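Local structure of hypothetical protein (Bacteroides eggerthii, 4JGL) at residues 19-24 and 45-50; 25-30 and 137-142; 86-91 and 98-103; 68-73 and 107-112. The protein is of unknown function, an orphan with a streptavidin-like beta fold that carries two extra alpha helices and binds calcium in the crystal. All coordinates share one frame; numbering follows the deposited sequence. Where two conformers were deposited one is given.

Contact 1 of 4, residues 19-24 and 45-50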
loop_
_atom_site.group_PDB
_atom_site.type_symbol
_atom_site.label_atom_id
_atom_site.label_comp_id
_atom_site.label_asym_id
_atom_site.label_seq_id
_atom_site.Cartn_x
_atom_site.Cartn_y
_atom_site.Cartn_z
ATOM N N ASN A 19 8.846 -5.833 -14.874
ATOM C CA ASN A 19 7.627 -5.350 -14.231
ATOM C C ASN A 19 7.356 -6.099 -12.925
ATOM O O ASN A 19 6.209 -6.204 -12.475
ATOM C CB ASN A 19 6.427 -5.509 -15.175
ATOM C CG ASN A 19 6.282 -4.356 -16.159
ATOM O OD1 ASN A 19 6.896 -3.292 -16.004
ATOM N ND2 ASN A 19 5.450 -4.562 -17.179
ATOM N N ALA A 20 8.403 -6.619 -12.307
ATOM C CA ALA A 20 8.239 -7.302 -11.029
ATOM C C ALA A 20 7.658 -6.314 -9.996
ATOM O O ALA A 20 8.071 -5.157 -9.926
ATOM C CB ALA A 20 9.572 -7.856 -10.521
ATOM N N PRO A 21 6.694 -6.773 -9.212
ATOM C CA PRO A 21 6.155 -5.923 -8.145
ATOM C C PRO A 21 7.123 -5.781 -6.976
ATOM O O PRO A 21 8.032 -6.610 -6.756
ATOM C CB PRO A 21 4.905 -6.669 -7.706
ATOM C CG PRO A 21 5.242 -8.111 -7.977
ATOM C CD PRO A 21 6.042 -8.093 -9.254
ATOM N N SER A 22 6.898 -4.740 -6.196
ATOM C CA SER A 22 7.720 -4.520 -5.034
ATOM C C SER A 22 6.899 -4.198 -3.798
ATOM O O SER A 22 5.827 -3.603 -3.863
ATOM C CB SER A 22 8.727 -3.414 -5.312
ATOM O OG SER A 22 8.085 -2.312 -5.937
ATOM N N GLY A 23 7.401 -4.659 -2.668
ATOM C CA GLY A 23 6.786 -4.419 -1.376
ATOM C C GLY A 23 7.516 -3.392 -0.553
ATOM O O GLY A 23 8.733 -3.215 -0.678
ATOM N N TYR A 24 6.767 -2.743 0.329
ATOM C CA TYR A 24 7.267 -1.653 1.153
ATOM C C TYR A 24 6.673 -1.698 2.523
ATOM O O TYR A 24 5.467 -1.972 2.691
ATOM C CB TYR A 24 6.933 -0.279 0.546
ATOM C CG TYR A 24 7.454 -0.132 -0.849
ATOM C CD1 TYR A 24 8.765 0.251 -1.081
ATOM C CD2 TYR A 24 6.655 -0.425 -1.928
ATOM C CE1 TYR A 24 9.266 0.336 -2.374
ATOM C CE2 TYR A 24 7.155 -0.383 -3.210
ATOM C CZ TYR A 24 8.435 0.037 -3.437
ATOM O OH TYR A 24 8.939 0.093 -4.709
ATOM N N TYR A 45 1.609 -1.207 4.913
ATOM C CA TYR A 45 2.332 -1.986 3.936
ATOM C C TYR A 45 1.946 -1.514 2.554
ATOM O O TYR A 45 0.755 -1.288 2.286
ATOM C CB TYR A 45 1.975 -3.475 4.081
ATOM C CG TYR A 45 2.151 -3.982 5.482
ATOM C CD1 TYR A 45 1.157 -3.827 6.444
ATOM C CD2 TYR A 45 3.344 -4.530 5.865
ATOM C CE1 TYR A 45 1.334 -4.277 7.738
ATOM C CE2 TYR A 45 3.551 -4.997 7.161
ATOM C CZ TYR A 45 2.557 -4.847 8.090
ATOM O OH TYR A 45 2.733 -5.300 9.381
ATOM N N GLY A 46 2.916 -1.417 1.666
ATOM C CA GLY A 46 2.652 -1.064 0.306
ATOM C C GLY A 46 3.076 -2.105 -0.703
ATOM O O GLY A 46 4.011 -2.862 -0.467
ATOM N N TYR A 47 2.449 -2.056 -1.872
ATOM C CA TYR A 47 2.748 -3.002 -2.941
ATOM C C TYR A 47 2.585 -2.309 -4.271
ATOM O O TYR A 47 1.478 -1.898 -4.614
ATOM C CB TYR A 47 1.817 -4.211 -2.836
ATOM C CG TYR A 47 2.183 -5.428 -3.632
ATOM C CD1 TYR A 47 3.286 -6.197 -3.333
ATOM C CD2 TYR A 47 1.380 -5.870 -4.649
ATOM C CE1 TYR A 47 3.573 -7.357 -4.035
ATOM C CE2 TYR A 47 1.673 -7.006 -5.363
ATOM C CZ TYR A 47 2.751 -7.753 -5.051
ATOM O OH TYR A 47 3.005 -8.897 -5.786
ATOM N N LEU A 48 3.685 -2.148 -4.984
ATOM C CA LEU A 48 3.677 -1.487 -6.289
ATOM C C LEU A 48 3.642 -2.550 -7.381
ATOM O O LEU A 48 4.452 -3.474 -7.357
ATOM C CB LEU A 48 4.902 -0.587 -6.458
ATOM C CG LEU A 48 4.910 0.346 -7.658
ATOM C CD1 LEU A 48 3.981 1.502 -7.412
ATOM C CD2 LEU A 48 6.326 0.838 -7.926
HETATM N N MSE A 49 2.697 -2.419 -8.305
HETATM C CA MSE A 49 2.476 -3.412 -9.360
HETATM C C MSE A 49 2.579 -2.769 -10.725
HETATM O O MSE A 49 1.561 -2.366 -11.312
HETATM C CB MSE A 49 1.105 -4.005 -9.214
HETATM C CG MSE A 49 0.829 -4.711 -7.939
HETATM SE SE MSE A 49 -0.925 -5.434 -7.757
HETATM C CE MSE A 49 -0.801 -6.728 -8.974
ATOM N N PRO A 50 3.805 -2.645 -11.249
ATOM C CA PRO A 50 3.961 -1.986 -12.538
ATOM C C PRO A 50 3.211 -2.677 -13.681
ATOM O O PRO A 50 2.793 -1.981 -14.605
ATOM C CB PRO A 50 5.464 -2.030 -12.769
ATOM C CG PRO A 50 6.067 -2.152 -11.393
ATOM C CD PRO A 50 5.102 -2.951 -10.626
#
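Ser-22 and Leu-48 trade two backbone hydrogen bonds, Ser-22 N to Leu-48 O at 3.0 Å and Leu-48 N to Ser-22 O at 2.8 Å. Tyr-24 and Gly-46 form the next such pair, again with two bonds. Gly-23 and Tyr-47 make the non-hydrogen-bonded pair in between, where CA-H...O contacts run from Tyr-47 CA to Ser-22 O and from Gly-23 CA to Gly-46 O. On the face that holds Ser-22, Tyr-24 and Leu-48, in the conformer given, Ser-22 OG is hydrogen-bonded to Tyr-24 OH at 2.8 Å, which would tie the phenol end back to its own strand. Leu-48 CB lies at the edge of the same ring, in its plane, 4.0 Å from Tyr-24 CE2. This is an antiparallel strand pair of the streptavidin-like sheet, strand 22-29 against strand 44-49, and helix 142-153 covers its other face. There the Tyr-47 side chain, with CG anti to the backbone N (chi1 -166°), runs beside Pro-21 in the same direction; Pro-21 CB sits 3.6 Å from Tyr-47 CZ. Tyr-47 OH is hydrogen-bonded to Glu-149 of the helix, and its ring meets Phe-148 and Phe-152. An alanine at Tyr-47 would probably open a gap beside Pro-21 and under the helix and leave Glu-149 without its phenol partner. Toward the strand ends, Pro-50 CD packs 3.8 Å from Ala-20 O.

Contact 2 of 4, residues 25-30 and 137-142; sequences LMPAIS and YLCGDA
Asp-141 holds CG anti to its backbone N (chi1 -168°), and Leu-25 holds CG anti to its carbonyl carbon, beside the N (chi1 -69°); the two side chains thereby meet at a slant. Leu-25 CG and CD1 each approach Asp-141 CG to 3.6 Å, a methyl and a methine against the carboxylate. Asp-141 is the N-cap of helix 142-153, its OD2 accepting from Ala-144 N. Replacing Asp-141 by an alanine would probably leave Ala-144 N at the helix start without its cap and loosen the cover over the Leu-25 branch. The backbones of strands 22-29 and 135-140 pair antiparallel: Leu-25 N gives to Cys-139 O at 2.8 Å, Cys-139 N to Leu-25 O at 2.9 Å, and beyond them Tyr-137 N donates to Pro-27 O at 3.0 Å. This pairing of first and last strands closes the barrel, as in streptavidin-like folds. Met-26, a selenomethionine, lies alongside Leu-138 with CE 3.6 Å from Leu-138 CD2; Phe-55 touches both side chains. Ile-29 crosses Tyr-137 at about a right angle, CB and CD1 both 3.8 Å from Tyr-137 CE1. The phenol OH of Tyr-137 is hydrogen-bonded to Ala-31 O and Phe-34 N, just after strand 22-29. With Ile-29 against CE1 and the hydroxyl held by two backbone groups, the ring is likely to have little freedom to turn.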
loop_
_atom_site.group_PDB
_atom_site.type_symbol
_atom_site.label_atom_id
_atom_site.label_comp_id
_atom_site.label_asym_id
_atom_site.label_seq_id
_atom_site.Cartn_x
_atom_site.Cartn_y
_atom_site.Cartn_z
ATOM N N LEU A 25 7.490 -1.378 3.530
ATOM C CA LEU A 25 6.947 -0.941 4.795
ATOM C C LEU A 25 6.701 0.562 4.725
ATOM O O LEU A 25 7.438 1.294 4.066
ATOM C CB LEU A 25 7.923 -1.239 5.927
ATOM C CG LEU A 25 8.092 -2.724 6.237
ATOM C CD1 LEU A 25 9.214 -2.951 7.282
ATOM C CD2 LEU A 25 6.794 -3.376 6.660
HETATM N N MSE A 26 5.633 1.008 5.390
HETATM C CA MSE A 26 5.150 2.381 5.282
HETATM C C MSE A 26 4.952 2.988 6.673
HETATM O O MSE A 26 3.821 3.171 7.133
HETATM C CB MSE A 26 3.843 2.456 4.496
HETATM C CG MSE A 26 3.945 1.884 3.069
HETATM SE SE MSE A 26 2.397 2.179 2.072
HETATM C CE MSE A 26 2.473 4.154 1.997
ATOM N N PRO A 27 6.057 3.314 7.344
ATOM C CA PRO A 27 5.937 4.065 8.595
ATOM C C PRO A 27 5.487 5.496 8.272
ATOM O O PRO A 27 5.733 6.005 7.174
ATOM C CB PRO A 27 7.365 4.046 9.138
ATOM C CG PRO A 27 8.212 3.980 7.926
ATOM C CD PRO A 27 7.446 3.105 6.943
ATOM N N ALA A 28 4.853 6.136 9.246
ATOM C CA ALA A 28 4.427 7.516 9.166
ATOM C C ALA A 28 5.185 8.312 10.219
ATOM O O ALA A 28 5.162 7.967 11.380
ATOM C CB ALA A 28 2.914 7.660 9.370
ATOM N N ILE A 29 5.839 9.389 9.787
ATOM C CA ILE A 29 6.760 10.176 10.635
ATOM C C ILE A 29 6.476 11.660 10.441
ATOM O O ILE A 29 6.159 12.092 9.337
ATOM C CB ILE A 29 8.210 9.857 10.233
ATOM C CG1 ILE A 29 8.454 8.364 10.363
ATOM C CG2 ILE A 29 9.233 10.646 11.054
ATOM C CD1 ILE A 29 9.773 7.879 9.805
ATOM N N SER A 30 6.576 12.456 11.515
ATOM C CA SER A 30 6.244 13.875 11.410
ATOM C C SER A 30 7.166 14.632 10.450
ATOM O O SER A 30 6.735 15.584 9.809
ATOM C CB SER A 30 6.251 14.551 12.784
ATOM O OG SER A 30 5.228 14.004 13.570
ATOM N N TYR A 137 6.364 7.032 4.412
ATOM C CA TYR A 137 7.512 6.626 3.635
ATOM C C TYR A 137 7.242 5.295 2.965
ATOM O O TYR A 137 6.381 4.527 3.403
ATOM C CB TYR A 137 8.733 6.484 4.542
ATOM C CG TYR A 137 9.264 7.805 5.067
ATOM C CD1 TYR A 137 8.568 8.547 6.019
ATOM C CD2 TYR A 137 10.470 8.315 4.620
ATOM C CE1 TYR A 137 9.079 9.733 6.520
ATOM C CE2 TYR A 137 10.978 9.497 5.122
ATOM C CZ TYR A 137 10.283 10.189 6.080
ATOM O OH TYR A 137 10.825 11.380 6.542
ATOM N N LEU A 138 8.000 5.025 1.902
ATOM C CA LEU A 138 8.061 3.687 1.304
ATOM C C LEU A 138 9.477 3.197 1.543
ATOM O O LEU A 138 10.438 3.723 0.992
ATOM C CB LEU A 138 7.769 3.717 -0.200
ATOM C CG LEU A 138 6.408 4.213 -0.647
ATOM C CD1 LEU A 138 6.271 4.162 -2.154
ATOM C CD2 LEU A 138 5.304 3.433 -0.020
ATOM N N CYS A 139 9.615 2.144 2.348
ATOM C CA CYS A 139 10.881 1.485 2.633
ATOM C C CYS A 139 10.850 0.109 2.012
ATOM O O CYS A 139 10.014 -0.721 2.385
ATOM C CB CYS A 139 11.103 1.391 4.144
ATOM S SG CYS A 139 11.060 2.978 5.006
ATOM N N GLY A 140 11.713 -0.142 1.036
ATOM C CA GLY A 140 11.692 -1.444 0.371
ATOM C C GLY A 140 11.851 -2.573 1.366
ATOM O O GLY A 140 12.700 -2.509 2.256
ATOM N N ASP A 141 11.050 -3.614 1.228
ATOM C CA ASP A 141 10.992 -4.662 2.228
ATOM C C ASP A 141 10.489 -5.948 1.616
ATOM O O ASP A 141 9.438 -5.960 0.991
ATOM C CB ASP A 141 10.081 -4.236 3.380
ATOM C CG ASP A 141 10.201 -5.143 4.569
ATOM O OD1 ASP A 141 11.226 -5.091 5.283
ATOM O OD2 ASP A 141 9.278 -5.925 4.794
ATOM N N ALA A 142 11.236 -7.025 1.810
ATOM C CA ALA A 142 10.829 -8.324 1.308
ATOM C C ALA A 142 9.622 -8.878 2.058
ATOM O O ALA A 142 8.714 -9.426 1.441
ATOM C CB ALA A 142 12.016 -9.312 1.364
#

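Contact 3 of 4, residues 86-91 and 98-103; sequences FVMIVP and EITIKK
A beta hairpin, strand 78-92 returning as strand 96-103, sets Val-87 against Ile-99 and Ile-101 and pairs Met-88 with Thr-100. Six backbone hydrogen bonds join Phe-86 to Lys-102, Met-88 to Thr-100 and Val-90 to Glu-98, two to each pair; Phe-86 N, for one, donates to Lys-102 O at 2.8 Å. Val-87 and Ile-89 belong to the non-hydrogen-bonded pairs, and with Ile-99 and Ile-101 they make one apolar face. Val-87 CG1, anti to its backbone N (chi1 -179°), meets Ile-99 CG2 at 3.9 Å as the side chains slant across each other. Val-87 CG2 runs beside Ile-101 CG1 at 4.2 Å, and Ile-89 CG2 lies alongside Ile-99 CG1 at 4.1 Å. In this streptavidin-like fold, one of the two extra helices, 158-165, packs on that face: Phe-160 and Leu-163 touch Val-87, and Leu-163 also reaches Ile-101. The reverse face is mixed, with Phe-86, Met-88 and Val-90 beside Glu-98, Thr-100 and Lys-102, and is more exposed. Thr-100 OG1, between backbone N and carbonyl carbon (chi1 60°), lies 3.7 Å from CB of the selenomethionine Met-88. It is hydrogen-bonded to two waters; one donates to Met-88 O at 3.0 Å, the other, more distantly, to Phe-86 O. Farther along, Glu-98 forms a long, weak ion pair with Arg-92 at the end of the first strand.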
loop_
_atom_site.group_PDB
_atom_site.type_symbol
_atom_site.label_atom_id
_atom_site.label_comp_id
_atom_site.label_asym_id
_atom_site.label_seq_id
_atom_site.Cartn_x
_atom_site.Cartn_y
_atom_site.Cartn_z
ATOM N N PHE A 86 -11.437 0.297 -2.074
ATOM C CA PHE A 86 -11.038 -0.152 -0.749
ATOM C C PHE A 86 -11.595 -1.537 -0.511
ATOM O O PHE A 86 -12.798 -1.762 -0.658
ATOM C CB PHE A 86 -11.565 0.823 0.301
ATOM C CG PHE A 86 -11.250 0.411 1.710
ATOM C CD1 PHE A 86 -9.984 0.527 2.224
ATOM C CD2 PHE A 86 -12.243 -0.140 2.497
ATOM C CE1 PHE A 86 -9.706 0.098 3.534
ATOM C CE2 PHE A 86 -11.970 -0.512 3.807
ATOM C CZ PHE A 86 -10.704 -0.403 4.287
ATOM N N VAL A 87 -10.723 -2.453 -0.139
ATOM C CA VAL A 87 -11.077 -3.818 0.157
ATOM C C VAL A 87 -10.869 -4.061 1.628
ATOM O O VAL A 87 -9.806 -3.750 2.163
ATOM C CB VAL A 87 -10.211 -4.802 -0.625
ATOM C CG1 VAL A 87 -10.606 -6.246 -0.320
ATOM C CG2 VAL A 87 -10.292 -4.522 -2.121
HETATM N N MSE A 88 -11.876 -4.600 2.296
HETATM C CA MSE A 88 -11.785 -4.926 3.706
HETATM C C MSE A 88 -11.847 -6.443 3.841
HETATM O O MSE A 88 -12.701 -7.085 3.236
HETATM C CB MSE A 88 -12.921 -4.221 4.449
HETATM C CG MSE A 88 -12.837 -4.231 5.965
HETATM SE SE MSE A 88 -14.128 -2.957 6.799
HETATM C CE MSE A 88 -15.756 -3.968 6.487
ATOM N N ILE A 89 -10.921 -7.002 4.621
ATOM C CA ILE A 89 -10.796 -8.436 4.818
ATOM C C ILE A 89 -10.846 -8.716 6.313
ATOM O O ILE A 89 -9.922 -8.348 7.035
ATOM C CB ILE A 89 -9.502 -9.004 4.217
ATOM C CG1 ILE A 89 -9.398 -8.610 2.744
ATOM C CG2 ILE A 89 -9.455 -10.518 4.399
ATOM C CD1 ILE A 89 -8.176 -9.142 1.998
ATOM N N VAL A 90 -11.951 -9.288 6.769
ATOM C CA VAL A 90 -12.239 -9.406 8.188
ATOM C C VAL A 90 -12.314 -10.876 8.580
ATOM O O VAL A 90 -13.208 -11.571 8.123
ATOM C CB VAL A 90 -13.561 -8.696 8.566
ATOM C CG1 VAL A 90 -13.835 -8.831 10.047
ATOM C CG2 VAL A 90 -13.511 -7.230 8.184
ATOM N N PRO A 91 -11.403 -11.346 9.444
ATOM C CA PRO A 91 -11.489 -12.724 9.904
ATOM C C PRO A 91 -12.694 -12.974 10.795
ATOM O O PRO A 91 -13.062 -12.128 11.611
ATOM C CB PRO A 91 -10.185 -12.917 10.686
ATOM C CG PRO A 91 -9.261 -11.908 10.176
ATOM C CD PRO A 91 -10.117 -10.717 9.792
ATOM N N GLU A 98 -14.436 -12.439 5.741
ATOM C CA GLU A 98 -15.401 -11.600 5.079
ATOM C C GLU A 98 -14.646 -10.584 4.218
ATOM O O GLU A 98 -13.852 -9.793 4.738
ATOM C CB GLU A 98 -16.271 -10.855 6.091
ATOM C CG GLU A 98 -17.089 -11.751 6.978
ATOM C CD GLU A 98 -17.911 -10.992 8.002
ATOM O OE1 GLU A 98 -17.754 -9.772 8.172
ATOM O OE2 GLU A 98 -18.706 -11.635 8.688
ATOM N N ILE A 99 -14.931 -10.569 2.929
ATOM C CA ILE A 99 -14.268 -9.680 1.989
ATOM C C ILE A 99 -15.317 -8.775 1.355
ATOM O O ILE A 99 -16.295 -9.252 0.770
ATOM C CB ILE A 99 -13.467 -10.434 0.920
ATOM C CG1 ILE A 99 -12.370 -11.270 1.577
ATOM C CG2 ILE A 99 -12.839 -9.462 -0.053
ATOM C CD1 ILE A 99 -11.535 -12.113 0.629
ATOM N N THR A 100 -15.128 -7.467 1.510
ATOM C CA THR A 100 -16.047 -6.484 0.964
ATOM C C THR A 100 -15.262 -5.409 0.238
ATOM O O THR A 100 -14.098 -5.148 0.575
ATOM C CB THR A 100 -16.943 -5.870 2.028
ATOM O OG1 THR A 100 -16.148 -5.222 3.015
ATOM C CG2 THR A 100 -17.838 -6.905 2.672
ATOM N N ILE A 101 -15.902 -4.800 -0.746
ATOM C CA ILE A 101 -15.269 -3.835 -1.609
ATOM C C ILE A 101 -16.125 -2.571 -1.710
ATOM O O ILE A 101 -17.351 -2.669 -1.826
ATOM C CB ILE A 101 -15.019 -4.442 -3.003
ATOM C CG1 ILE A 101 -14.222 -5.758 -2.896
ATOM C CG2 ILE A 101 -14.361 -3.441 -3.913
ATOM C CD1 ILE A 101 -14.352 -6.691 -4.141
ATOM N N LYS A 102 -15.481 -1.408 -1.619
ATOM C CA LYS A 102 -16.121 -0.094 -1.732
ATOM C C LYS A 102 -15.329 0.734 -2.748
ATOM O O LYS A 102 -14.108 0.627 -2.828
ATOM C CB LYS A 102 -16.104 0.659 -0.382
ATOM C CG LYS A 102 -16.898 0.030 0.758
ATOM C CD LYS A 102 -18.276 0.666 0.905
ATOM C CE LYS A 102 -18.727 0.699 2.363
ATOM N NZ LYS A 102 -19.848 1.672 2.605
ATOM N N LYS A 103 -15.995 1.594 -3.489
ATOM C CA LYS A 103 -15.323 2.591 -4.310
ATOM C C LYS A 103 -14.818 3.695 -3.399
ATOM O O LYS A 103 -15.591 4.194 -2.583
ATOM C CB LYS A 103 -16.311 3.183 -5.325
ATOM C CG LYS A 103 -15.654 4.098 -6.312
ATOM C CD LYS A 103 -16.614 4.513 -7.430
ATOM C CE LYS A 103 -15.874 5.297 -8.502
ATOM N NZ LYS A 103 -15.188 6.504 -7.939
HETATM O O HOH W 1 -14.850 -2.495 1.814
HETATM O O HOH W 2 -15.227 -7.059 4.900
#

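Contact 4 of 4, residues 68-73 and 107-112; sequences NIYTYV and KNTPSF
Tyr-70 OH donates a hydrogen bond to Pro-110 O at 2.7 Å, and around this bond the contact is close; toward Asn-68 and Thr-109 it becomes looser and water-bridged. The carbonyl oxygen of Pro-110 lies at the edge of the Tyr-70 ring and in its plane, and the phenol oxygen approaches within the carbonyl plane, at 159° to the C=O bond. Phe-112 turns its edge toward the face of Tyr-70 in an offset edge-to-face pair, ring centroids 5.8 Å apart and planes at 61°. Phe-112 CD2 comes within 3.9 Å of Tyr-70 CZ, and Phe-112 CE2 within 3.4 Å of Tyr-70 OH. Strand 64-75 of the antiparallel streptavidin-like sheet is thus joined to the loop between strands 96-103 and 112-116 by side-chain contacts and a phenol-to-carbonyl bond, with no backbone-to-backbone hydrogen bond across. Phe-55 of the adjoining strand 54-61 also packs on Tyr-70, and Phe-114 meets the Phe-112 ring. On the looser side, in the conformer given, Asn-68 and Thr-109 reach toward each other tip to tip, Asn-68 ND2 3.9 Å from Thr-109 CG2. In that conformer a water spans their polar ends, donating to Asn-68 OD1 at 2.8 Å and hydrogen-bonded to Thr-109 OG1 at 2.7 Å. Thr-109 CG2 also touches Tyr-70 OH, at 3.6 Å, where the watery side passes into the aromatic one.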
loop_
_atom_site.group_PDB
_atom_site.type_symbol
_atom_site.label_atom_id
_atom_site.label_comp_id
_atom_site.label_asym_id
_atom_site.label_seq_id
_atom_site.Cartn_x
_atom_site.Cartn_y
_atom_site.Cartn_z
ATOM N N ASN A 68 -6.318 -0.219 0.332
ATOM C CA ASN A 68 -6.649 0.713 -0.733
ATOM C C ASN A 68 -5.947 0.293 -2.026
ATOM O O ASN A 68 -4.730 0.058 -2.025
ATOM C CB ASN A 68 -6.250 2.150 -0.354
ATOM C CG ASN A 68 -7.322 2.885 0.464
ATOM O OD1 ASN A 68 -8.514 2.645 0.309
ATOM N ND2 ASN A 68 -6.883 3.801 1.340
ATOM N N ILE A 69 -6.725 0.187 -3.097
ATOM C CA ILE A 69 -6.197 -0.018 -4.443
ATOM C C ILE A 69 -6.195 1.349 -5.101
ATOM O O ILE A 69 -7.258 1.949 -5.348
ATOM C CB ILE A 69 -7.053 -0.977 -5.272
ATOM C CG1 ILE A 69 -7.129 -2.362 -4.630
ATOM C CG2 ILE A 69 -6.451 -1.094 -6.684
ATOM C CD1 ILE A 69 -8.214 -3.251 -5.259
ATOM N N TYR A 70 -4.996 1.872 -5.324
ATOM C CA TYR A 70 -4.755 3.104 -6.067
ATOM C C TYR A 70 -4.340 2.733 -7.473
ATOM O O TYR A 70 -3.645 1.730 -7.674
ATOM C CB TYR A 70 -3.595 3.918 -5.455
ATOM C CG TYR A 70 -3.883 4.552 -4.112
ATOM C CD1 TYR A 70 -3.715 3.878 -2.906
ATOM C CD2 TYR A 70 -4.258 5.874 -4.040
ATOM C CE1 TYR A 70 -3.974 4.524 -1.699
ATOM C CE2 TYR A 70 -4.516 6.494 -2.864
ATOM C CZ TYR A 70 -4.397 5.829 -1.689
ATOM O OH TYR A 70 -4.652 6.490 -0.490
ATOM N N THR A 71 -4.675 3.594 -8.431
ATOM C CA THR A 71 -4.009 3.556 -9.715
ATOM C C THR A 71 -2.830 4.521 -9.665
ATOM O O THR A 71 -2.865 5.492 -8.918
ATOM C CB THR A 71 -4.977 3.913 -10.853
ATOM O OG1 THR A 71 -5.527 5.209 -10.623
ATOM C CG2 THR A 71 -6.085 2.882 -10.942
ATOM N N TYR A 72 -1.763 4.252 -10.408
ATOM C CA TYR A 72 -0.622 5.159 -10.394
ATOM C C TYR A 72 -0.079 5.360 -11.790
ATOM O O TYR A 72 -0.226 4.502 -12.673
ATOM C CB TYR A 72 0.508 4.728 -9.447
ATOM C CG TYR A 72 1.475 3.721 -9.996
ATOM C CD1 TYR A 72 1.238 2.367 -9.888
ATOM C CD2 TYR A 72 2.640 4.127 -10.637
ATOM C CE1 TYR A 72 2.133 1.445 -10.366
ATOM C CE2 TYR A 72 3.529 3.213 -11.137
ATOM C CZ TYR A 72 3.280 1.872 -10.995
ATOM O OH TYR A 72 4.157 0.935 -11.484
ATOM N N VAL A 73 0.569 6.501 -11.940
ATOM C CA VAL A 73 1.385 6.821 -13.100
ATOM C C VAL A 73 2.679 7.433 -12.582
ATOM O O VAL A 73 2.727 7.981 -11.474
ATOM C CB VAL A 73 0.681 7.785 -14.072
ATOM C CG1 VAL A 73 -0.627 7.167 -14.589
ATOM C CG2 VAL A 73 0.449 9.152 -13.467
ATOM N N LYS A 107 -12.563 12.735 -2.755
ATOM C CA LYS A 107 -12.602 13.773 -1.742
ATOM C C LYS A 107 -12.173 13.248 -0.368
ATOM O O LYS A 107 -11.679 14.002 0.459
ATOM C CB LYS A 107 -14.020 14.324 -1.649
ATOM C CG LYS A 107 -14.513 15.003 -2.950
ATOM C CD LYS A 107 -16.005 15.367 -2.905
ATOM C CE LYS A 107 -16.426 16.191 -4.157
ATOM N NZ LYS A 107 -16.568 15.315 -5.355
ATOM N N ASN A 108 -12.417 11.977 -0.099
ATOM C CA ASN A 108 -12.320 11.461 1.272
ATOM C C ASN A 108 -11.204 10.453 1.519
ATOM O O ASN A 108 -10.967 10.090 2.657
ATOM C CB ASN A 108 -13.664 10.884 1.687
ATOM C CG ASN A 108 -14.748 11.953 1.750
ATOM O OD1 ASN A 108 -14.455 13.091 2.050
ATOM N ND2 ASN A 108 -15.972 11.582 1.455
ATOM N N THR A 109 -10.572 9.967 0.464
ATOM C CA THR A 109 -9.367 9.142 0.551
ATOM C C THR A 109 -8.198 9.961 0.018
ATOM O O THR A 109 -8.305 10.502 -1.078
ATOM C CB THR A 109 -9.512 7.858 -0.273
ATOM O OG1 THR A 109 -10.513 7.040 0.342
ATOM C CG2 THR A 109 -8.204 7.053 -0.312
ATOM N N PRO A 110 -7.078 10.043 0.760
ATOM C CA PRO A 110 -5.981 10.873 0.278
ATOM C C PRO A 110 -5.307 10.307 -0.968
ATOM O O PRO A 110 -5.186 9.082 -1.110
ATOM C CB PRO A 110 -4.982 10.857 1.452
ATOM C CG PRO A 110 -5.317 9.735 2.280
ATOM C CD PRO A 110 -6.804 9.491 2.099
ATOM N N SER A 111 -4.921 11.198 -1.881
ATOM C CA SER A 111 -4.003 10.875 -2.950
ATOM C C SER A 111 -2.585 10.943 -2.401
ATOM O O SER A 111 -2.339 11.522 -1.333
ATOM C CB SER A 111 -4.184 11.807 -4.145
ATOM O OG SER A 111 -5.483 11.683 -4.697
ATOM N N PHE A 112 -1.661 10.313 -3.103
ATOM C CA PHE A 112 -0.256 10.400 -2.724
ATOM C C PHE A 112 0.598 10.724 -3.938
ATOM O O PHE A 112 0.361 10.186 -5.024
ATOM C CB PHE A 112 0.259 9.056 -2.158
ATOM C CG PHE A 112 -0.255 8.721 -0.782
ATOM C CD1 PHE A 112 0.267 9.385 0.314
ATOM C CD2 PHE A 112 -1.210 7.742 -0.575
ATOM C CE1 PHE A 112 -0.170 9.085 1.590
ATOM C CE2 PHE A 112 -1.664 7.462 0.689
ATOM C CZ PHE A 112 -1.150 8.125 1.766
HETATM O O HOH W 3 -10.726 4.309 0.349
#

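In the fold
From the N terminus, strand 22-29 enters both contact 1 and contact 2. Contact 1 closes a short loop by pairing it with strand 44-49; contact 2 pairs its later half with strand 135-140, more than a hundred residues on, joining the early and late strands of the curled sheet. The two cross along the chain and touch, Gly-23 O probably accepting from Asp-141 N. Contact 4 follows contact 1 in series and lies inside the loop closed by contact 2; Tyr-72 packs on Leu-48 and Pro-50. Nested within contact 4, the hairpin of contact 3 reaches strand 64-75 through Phe-86 on Asn-68 and Val-87 on Ile-69.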